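Galactan 1,3-beta-galactosidase (Phanerochaete chrysosporium, PDB 7BYV) probably releases galactose units from the ends of beta-1,3-galactan chains as a family 43 glycoside hydrolase, and carries a carbohydrate-binding module. Local coordinates at residues 132-137 with 155-160; 159-164 with 184-189. The protein carries 1 engineered substitution. All coordinates share one frame; numbering follows the deposited sequence.

Contact 1: 132-137 with 155-160; sequences LGADSR and YASDNN. With GAL (beta-D-galactopyranose), chain C; GAL (beta-D-galactopyranose), chain B.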
loop_
_atom_site.group_PDB
_atom_site.type_symbol
_atom_site.label_atom_id
_atom_site.label_comp_id
_atom_site.label_asym_id
_atom_site.label_seq_id
_atom_site.Cartn_x
_atom_site.Cartn_y
_atom_site.Cartn_z
ATOM N N LEU A 132 -23.368 15.871 -3.451
ATOM C CA LEU A 132 -24.691 16.058 -2.855
ATOM C C LEU A 132 -24.647 17.057 -1.709
ATOM O O LEU A 132 -25.425 16.962 -0.760
ATOM C CB LEU A 132 -25.279 14.729 -2.381
ATOM C CG LEU A 132 -25.650 13.662 -3.414
ATOM C CD1 LEU A 132 -26.365 12.484 -2.770
ATOM C CD2 LEU A 132 -26.498 14.221 -4.535
ATOM N N GLY A 133 -23.713 18.007 -1.780
ATOM C CA GLY A 133 -23.532 19.008 -0.742
ATOM C C GLY A 133 -22.676 18.611 0.454
ATOM O O GLY A 133 -22.380 19.474 1.293
ATOM N N ALA A 134 -22.268 17.353 0.576
ATOM C CA ALA A 134 -21.614 16.894 1.793
ATOM C C ALA A 134 -20.102 16.831 1.616
ATOM O O ALA A 134 -19.584 16.809 0.496
ATOM C CB ALA A 134 -22.144 15.519 2.205
ATOM N N ASP A 135 -19.406 16.793 2.754
ATOM C CA ASP A 135 -17.964 16.570 2.789
ATOM C C ASP A 135 -17.571 15.285 2.075
ATOM O O ASP A 135 -18.212 14.244 2.225
ATOM C CB ASP A 135 -17.482 16.476 4.231
ATOM C CG ASP A 135 -17.343 17.811 4.881
ATOM O OD1 ASP A 135 -17.496 18.831 4.176
ATOM O OD2 ASP A 135 -17.091 17.841 6.106
ATOM N N SER A 136 -16.479 15.347 1.336
ATOM C CA SER A 136 -15.882 14.163 0.746
ATOM C C SER A 136 -14.380 14.315 0.881
ATOM O O SER A 136 -13.809 15.220 0.271
ATOM C CB SER A 136 -16.271 14.033 -0.716
ATOM O OG SER A 136 -15.635 12.914 -1.285
ATOM N N ARG A 137 -13.731 13.455 1.676
ATOM C CA ARG A 137 -12.277 13.485 1.781
ATOM C C ARG A 137 -11.748 12.224 1.127
ATOM O O ARG A 137 -11.732 12.137 -0.119
ATOM C CB ARG A 137 -11.852 13.699 3.238
ATOM C CG ARG A 137 -11.721 15.159 3.606
ATOM C CD ARG A 137 -11.841 15.389 5.101
ATOM N NE ARG A 137 -11.965 16.814 5.410
ATOM C CZ ARG A 137 -13.111 17.413 5.742
ATOM N NH1 ARG A 137 -14.244 16.721 5.823
ATOM N NH2 ARG A 137 -13.130 18.715 5.983
ATOM N N TYR A 155 -16.992 7.374 0.091
ATOM C CA TYR A 155 -16.319 8.572 0.589
ATOM C C TYR A 155 -16.527 8.796 2.089
ATOM O O TYR A 155 -17.569 8.461 2.653
ATOM C CB TYR A 155 -16.756 9.809 -0.199
ATOM C CG TYR A 155 -18.249 10.049 -0.330
ATOM C CD1 TYR A 155 -19.065 9.177 -1.029
ATOM C CD2 TYR A 155 -18.822 11.184 0.193
ATOM C CE1 TYR A 155 -20.417 9.413 -1.174
ATOM C CE2 TYR A 155 -20.171 11.433 0.058
ATOM C CZ TYR A 155 -20.969 10.547 -0.633
ATOM O OH TYR A 155 -22.326 10.809 -0.776
ATOM N N ALA A 156 -15.496 9.357 2.726
ATOM C CA ALA A 156 -15.522 9.748 4.133
ATOM C C ALA A 156 -16.134 11.143 4.252
ATOM O O ALA A 156 -15.540 12.123 3.794
ATOM C CB ALA A 156 -14.106 9.738 4.696
ATOM N N SER A 157 -17.292 11.248 4.891
ATOM C CA SER A 157 -18.052 12.496 4.928
ATOM C C SER A 157 -18.212 13.018 6.355
ATOM O O SER A 157 -17.819 12.368 7.327
ATOM C CB SER A 157 -19.433 12.318 4.290
ATOM O OG SER A 157 -19.865 13.533 3.698
ATOM N N ASP A 158 -18.791 14.219 6.451
ATOM C CA ASP A 158 -19.038 14.947 7.704
ATOM C C ASP A 158 -17.833 14.890 8.630
ATOM O O ASP A 158 -17.882 14.361 9.742
ATOM C CB ASP A 158 -20.281 14.431 8.410
ATOM C CG ASP A 158 -21.533 14.516 7.525
ATOM O OD1 ASP A 158 -21.788 15.599 6.949
ATOM O OD2 ASP A 158 -22.257 13.499 7.396
ATOM N N ASN A 159 -16.735 15.462 8.135
ATOM C CA ASN A 159 -15.452 15.501 8.844
ATOM C C ASN A 159 -14.994 14.096 9.239
ATOM O O ASN A 159 -14.596 13.831 10.376
ATOM C CB ASN A 159 -15.520 16.443 10.050
ATOM C CG ASN A 159 -15.757 17.887 9.633
ATOM O OD1 ASN A 159 -14.989 18.444 8.845
ATOM N ND2 ASN A 159 -16.834 18.489 10.133
ATOM N N ASN A 160 -15.067 13.188 8.270
ATOM C CA ASN A 160 -14.592 11.815 8.365
ATOM C C ASN A 160 -15.349 10.969 9.376
ATOM O O ASN A 160 -14.891 9.880 9.701
ATOM C CB ASN A 160 -13.089 11.774 8.670
ATOM C CG ASN A 160 -12.268 12.270 7.497
ATOM O OD1 ASN A 160 -12.711 12.200 6.351
ATOM N ND2 ASN A 160 -11.084 12.781 7.767
HETATM C C1 GAL C . -8.244 12.835 9.625
HETATM C C2 GAL C . -7.576 11.728 8.761
HETATM C C3 GAL C . -6.587 12.333 7.697
HETATM C C4 GAL C . -7.233 13.498 6.867
HETATM C C5 GAL C . -7.951 14.488 7.795
HETATM C C6 GAL C . -8.814 15.567 7.060
HETATM O O2 GAL C . -6.871 10.760 9.559
HETATM O O3 GAL C . -6.174 11.352 6.761
HETATM O O4 GAL C . -8.146 13.001 5.846
HETATM O O5 GAL C . -8.856 13.803 8.733
HETATM O O6 GAL C . -9.304 16.598 7.963
HETATM C C1 GAL B . -11.207 13.257 13.713
HETATM C C2 GAL B . -11.035 12.589 12.338
HETATM C C3 GAL B . -9.909 13.360 11.638
HETATM C C4 GAL B . -10.499 14.749 11.258
HETATM C C5 GAL B . -10.994 15.464 12.562
HETATM C C6 GAL B . -11.817 16.791 12.340
HETATM O O1 GAL B . -11.977 12.477 14.646
HETATM O O2 GAL B . -10.733 11.220 12.418
HETATM O O3 GAL B . -9.322 12.711 10.472
HETATM O O4 GAL B . -11.584 14.622 10.321
HETATM O O5 GAL B . -11.787 14.580 13.488
HETATM O O6 GAL B . -10.958 17.911 12.031
HETATM O O HOH W 1 -20.674 17.816 5.254
HETATM O O HOH W 2 -14.723 13.723 5.627
#
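Asp135 OD2 is gripped from two directions. The backbone N of Asn159 donates to its anti lone pair at 3.1 Å, while Arg137 NH1, from the same segment as the aspartate, forms a salt bridge to OD2 at 3.1 Å from well above the carboxylate plane. For the arginine the same bond lies almost in the guanidinium plane and is fairly straight (163°). The other oxygen, OD1, pairs with Lys130, and this should stabilise the charged form of the carboxylate.

The arginine chain runs extended from CG to NE, which carries the guanidinium past Asn160 to Asn159; Arg137 CD lies 3.5 Å from Asn160 OD1, with the guanidinium and the Asn160 amide nearly perpendicular (82°). NH2 is held by Tyr106 O. A water sits at the guanidinium edge, accepting from Arg137 NH1 and Asn160 N and donating to Ala156 O and Asn160 OD1, and so ties the turn at 158-160 to the end of the strand. Asn160 OD1 thus faces the protein while ND2 turns to the substrate, donating to O3 of the chain B galactose at 3.2 Å.

Further back, Arg137 N donates to Ala156 O at 3.1 Å. Tyr155 presents its ring edge, CD2, to Asp135 O at 3.7 Å.

The catalytic domain has the five-bladed beta-propeller of family 43. Segment 132-137 is part of the connection from strand 124-129 of one blade to strand 139-143 of the next, and it packs over the end of strand 151-157, with Ala134 also touching Lys164 of strand 162-168.

Contact 2: 159-164 with 184-189; sequences NNQNFK and GATLQA. Engineered in segment 184-189: Gln188 (natural residue Glu). With GAL (beta-D-galactopyranose), chain C; GAL (beta-D-galactopyranose), chain B; GAL (beta-D-galactopyranose), chain D.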
loop_
_atom_site.group_PDB
_atom_site.type_symbol
_atom_site.label_atom_id
_atom_site.label_comp_id
_atom_site.label_asym_id
_atom_site.label_seq_id
_atom_site.Cartn_x
_atom_site.Cartn_y
_atom_site.Cartn_z
ATOM N N ASN A 159 -16.735 15.462 8.135
ATOM C CA ASN A 159 -15.452 15.501 8.844
ATOM C C ASN A 159 -14.994 14.096 9.239
ATOM O O ASN A 159 -14.596 13.831 10.376
ATOM C CB ASN A 159 -15.520 16.443 10.050
ATOM C CG ASN A 159 -15.757 17.887 9.633
ATOM O OD1 ASN A 159 -14.989 18.444 8.845
ATOM N ND2 ASN A 159 -16.834 18.489 10.133
ATOM N N ASN A 160 -15.067 13.188 8.270
ATOM C CA ASN A 160 -14.592 11.815 8.365
ATOM C C ASN A 160 -15.349 10.969 9.376
ATOM O O ASN A 160 -14.891 9.880 9.701
ATOM C CB ASN A 160 -13.089 11.774 8.670
ATOM C CG ASN A 160 -12.268 12.270 7.497
ATOM O OD1 ASN A 160 -12.711 12.200 6.351
ATOM N ND2 ASN A 160 -11.084 12.781 7.767
ATOM N N GLN A 161 -16.497 11.416 9.873
ATOM C CA GLN A 161 -17.213 10.593 10.841
ATOM C C GLN A 161 -18.146 9.592 10.177
ATOM O O GLN A 161 -18.317 8.482 10.695
ATOM C CB GLN A 161 -18.033 11.443 11.824
ATOM C CG GLN A 161 -17.253 12.492 12.626
ATOM C CD GLN A 161 -16.099 11.905 13.412
ATOM O OE1 GLN A 161 -16.295 11.301 14.474
ATOM N NE2 GLN A 161 -14.880 12.070 12.886
ATOM N N ASN A 162 -18.743 9.948 9.044
ATOM C CA ASN A 162 -19.794 9.146 8.430
ATOM C C ASN A 162 -19.334 8.645 7.072
ATOM O O ASN A 162 -19.100 9.436 6.158
ATOM C CB ASN A 162 -21.077 9.959 8.298
ATOM C CG ASN A 162 -21.548 10.481 9.620
ATOM O OD1 ASN A 162 -21.283 9.880 10.657
ATOM N ND2 ASN A 162 -22.225 11.616 9.603
ATOM N N PHE A 163 -19.219 7.337 6.938
ATOM C CA PHE A 163 -18.841 6.780 5.655
ATOM C C PHE A 163 -20.069 6.687 4.773
ATOM O O PHE A 163 -21.125 6.247 5.224
ATOM C CB PHE A 163 -18.201 5.411 5.823
ATOM C CG PHE A 163 -17.623 4.890 4.569
ATOM C CD1 PHE A 163 -16.514 5.497 4.008
ATOM C CD2 PHE A 163 -18.206 3.816 3.918
ATOM C CE1 PHE A 163 -15.981 5.033 2.826
ATOM C CE2 PHE A 163 -17.672 3.331 2.729
ATOM C CZ PHE A 163 -16.554 3.937 2.190
ATOM N N LYS A 164 -19.936 7.103 3.516
ATOM C CA LYS A 164 -21.066 7.138 2.598
ATOM C C LYS A 164 -20.752 6.368 1.323
ATOM O O LYS A 164 -19.607 6.308 0.876
ATOM C CB LYS A 164 -21.462 8.583 2.235
ATOM C CG LYS A 164 -22.071 9.357 3.401
ATOM C CD LYS A 164 -22.530 10.759 3.015
ATOM C CE LYS A 164 -23.028 11.523 4.225
ATOM N NZ LYS A 164 -23.400 12.925 3.874
ATOM N N GLY A 184 -20.765 7.548 12.144
ATOM C CA GLY A 184 -19.797 7.341 13.190
ATOM C C GLY A 184 -18.864 6.203 12.919
ATOM O O GLY A 184 -18.238 5.687 13.849
ATOM N N ALA A 185 -18.756 5.788 11.661
ATOM C CA ALA A 185 -17.819 4.734 11.309
ATOM C C ALA A 185 -16.366 5.202 11.367
ATOM O O ALA A 185 -15.468 4.366 11.527
ATOM C CB ALA A 185 -18.150 4.209 9.913
ATOM N N THR A 186 -16.131 6.517 11.275
ATOM C CA THR A 186 -14.822 7.125 11.035
ATOM C C THR A 186 -13.922 6.248 10.156
ATOM O O THR A 186 -12.786 5.907 10.524
ATOM C CB THR A 186 -14.143 7.492 12.363
ATOM O OG1 THR A 186 -13.713 6.312 13.054
ATOM C CG2 THR A 186 -15.108 8.316 13.256
ATOM N N LEU A 187 -14.438 5.895 8.979
ATOM C CA LEU A 187 -13.723 5.100 7.996
ATOM C C LEU A 187 -13.166 6.012 6.921
ATOM O O LEU A 187 -13.830 6.957 6.487
ATOM C CB LEU A 187 -14.633 4.059 7.352
ATOM C CG LEU A 187 -15.069 2.891 8.238
ATOM C CD1 LEU A 187 -16.147 2.065 7.525
ATOM C CD2 LEU A 187 -13.879 2.009 8.625
ATOM N N GLN A 188 -11.931 5.737 6.513
ATOM C CA GLN A 188 -11.343 6.377 5.355
ATOM C C GLN A 188 -10.523 5.330 4.617
ATOM O O GLN A 188 -10.541 4.143 4.962
ATOM C CB GLN A 188 -10.511 7.597 5.753
ATOM C CG GLN A 188 -9.351 7.278 6.662
ATOM C CD GLN A 188 -8.460 8.486 6.895
ATOM O OE1 GLN A 188 -8.811 9.607 6.518
ATOM N NE2 GLN A 188 -7.305 8.264 7.506
ATOM N N ALA A 189 -9.825 5.778 3.579
ATOM C CA ALA A 189 -9.081 4.908 2.676
ATOM C C ALA A 189 -9.900 3.698 2.220
ATOM O O ALA A 189 -9.476 2.555 2.423
ATOM C CB ALA A 189 -7.780 4.456 3.326
HETATM C C1 GAL C . -8.244 12.835 9.625
HETATM C C2 GAL C . -7.576 11.728 8.761
HETATM C C3 GAL C . -6.587 12.333 7.697
HETATM C C4 GAL C . -7.233 13.498 6.867
HETATM C C5 GAL C . -7.951 14.488 7.795
HETATM C C6 GAL C . -8.814 15.567 7.060
HETATM O O2 GAL C . -6.871 10.760 9.559
HETATM O O3 GAL C . -6.174 11.352 6.761
HETATM O O4 GAL C . -8.146 13.001 5.846
HETATM O O5 GAL C . -8.856 13.803 8.733
HETATM O O6 GAL C . -9.304 16.598 7.963
HETATM C C1 GAL B . -11.207 13.257 13.713
HETATM C C2 GAL B . -11.035 12.589 12.338
HETATM C C3 GAL B . -9.909 13.360 11.638
HETATM C C4 GAL B . -10.499 14.749 11.258
HETATM C C5 GAL B . -10.994 15.464 12.562
HETATM C C6 GAL B . -11.817 16.791 12.340
HETATM O O1 GAL B . -11.977 12.477 14.646
HETATM O O2 GAL B . -10.733 11.220 12.418
HETATM O O3 GAL B . -9.322 12.711 10.472
HETATM O O4 GAL B . -11.584 14.622 10.321
HETATM O O5 GAL B . -11.787 14.580 13.488
HETATM O O6 GAL B . -10.958 17.911 12.031
HETATM C C1 GAL D . -5.266 10.795 5.892
HETATM C C2 GAL D . -5.447 10.223 4.417
HETATM C C3 GAL D . -4.281 10.543 3.509
HETATM C C4 GAL D . -3.879 12.018 3.696
HETATM C C5 GAL D . -3.308 12.207 5.140
HETATM C C6 GAL D . -3.314 13.657 5.720
HETATM O O2 GAL D . -5.639 8.831 4.356
HETATM O O3 GAL D . -4.677 10.349 2.150
HETATM O O4 GAL D . -5.008 12.896 3.445
HETATM O O5 GAL D . -3.923 11.313 6.160
HETATM O O6 GAL D . -2.898 13.679 7.097
HETATM O O HOH W 3 -16.140 8.102 7.527
#
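Gln161 and Thr186 lie side by side, their side chains pointing the same way, and the threonine methyl CG2 rests 3.4 Å from Gln161 OE1. Bent at chi2 (-56°), the glutamine folds back so that NE2 donates to Asn159 O at 3.1 Å; the bond is nearly straight (172°), lies in the amide plane and fixes the rotation of the amide. NE2 also makes a weak bond to O1 of the chain B galactose. Shortened to an alanine here, the side chain would be likely to leave Asn159 O without this donor, open a gap beside the threonine methyl and lose the weak hold on the sugar.

The backbones meet at the same place: Thr186 N donates to Gln161 O at 3.0 Å from above the carbonyl plane, and Thr186 CA makes a CA-H...O contact with Asn160 O at 3.1 Å. Gln161 and Asn162 together face Ser157, a classic beta bulge where strand 162-168 of the propeller blade begins. Next to the bulge, Asn162 OD1 accepts from Gly184 N at 2.8 Å, in the carbonyl plane.

Phe163 supplies the apolar part. Its ring, with CG anti to the backbone N (chi1 -172°), puts CD1 4.1 Å from Leu187 CB, while Phe163 CB meets Ala185 CB at 4.3 Å. Leu201 of strand 198-205, in the next blade, touches the same phenylalanine. Beyond Leu187 the engineered Gln188, a glutamate in the natural enzyme, lies against the chain C galactose.

In the fold
Contacts 1 and 2 share Asn159 and Asn160 and sit on the two arms of one hairpin turn: strands 151-157 and 162-168 are neighbours in the same blade, joined by probable hydrogen bonds such as Ser157 N to Asn162 O. Their centres are about 8 Å apart, and both touch the galactoses of chains B and C. Contact 1 is the more buried, yet its chemistry is largely polar, a carboxylate, a guanidinium and a water securing the connection from the preceding blade. Contact 2 is only partly buried; backbone and amide bonds at its more open end give way to apolar packing toward the following blade.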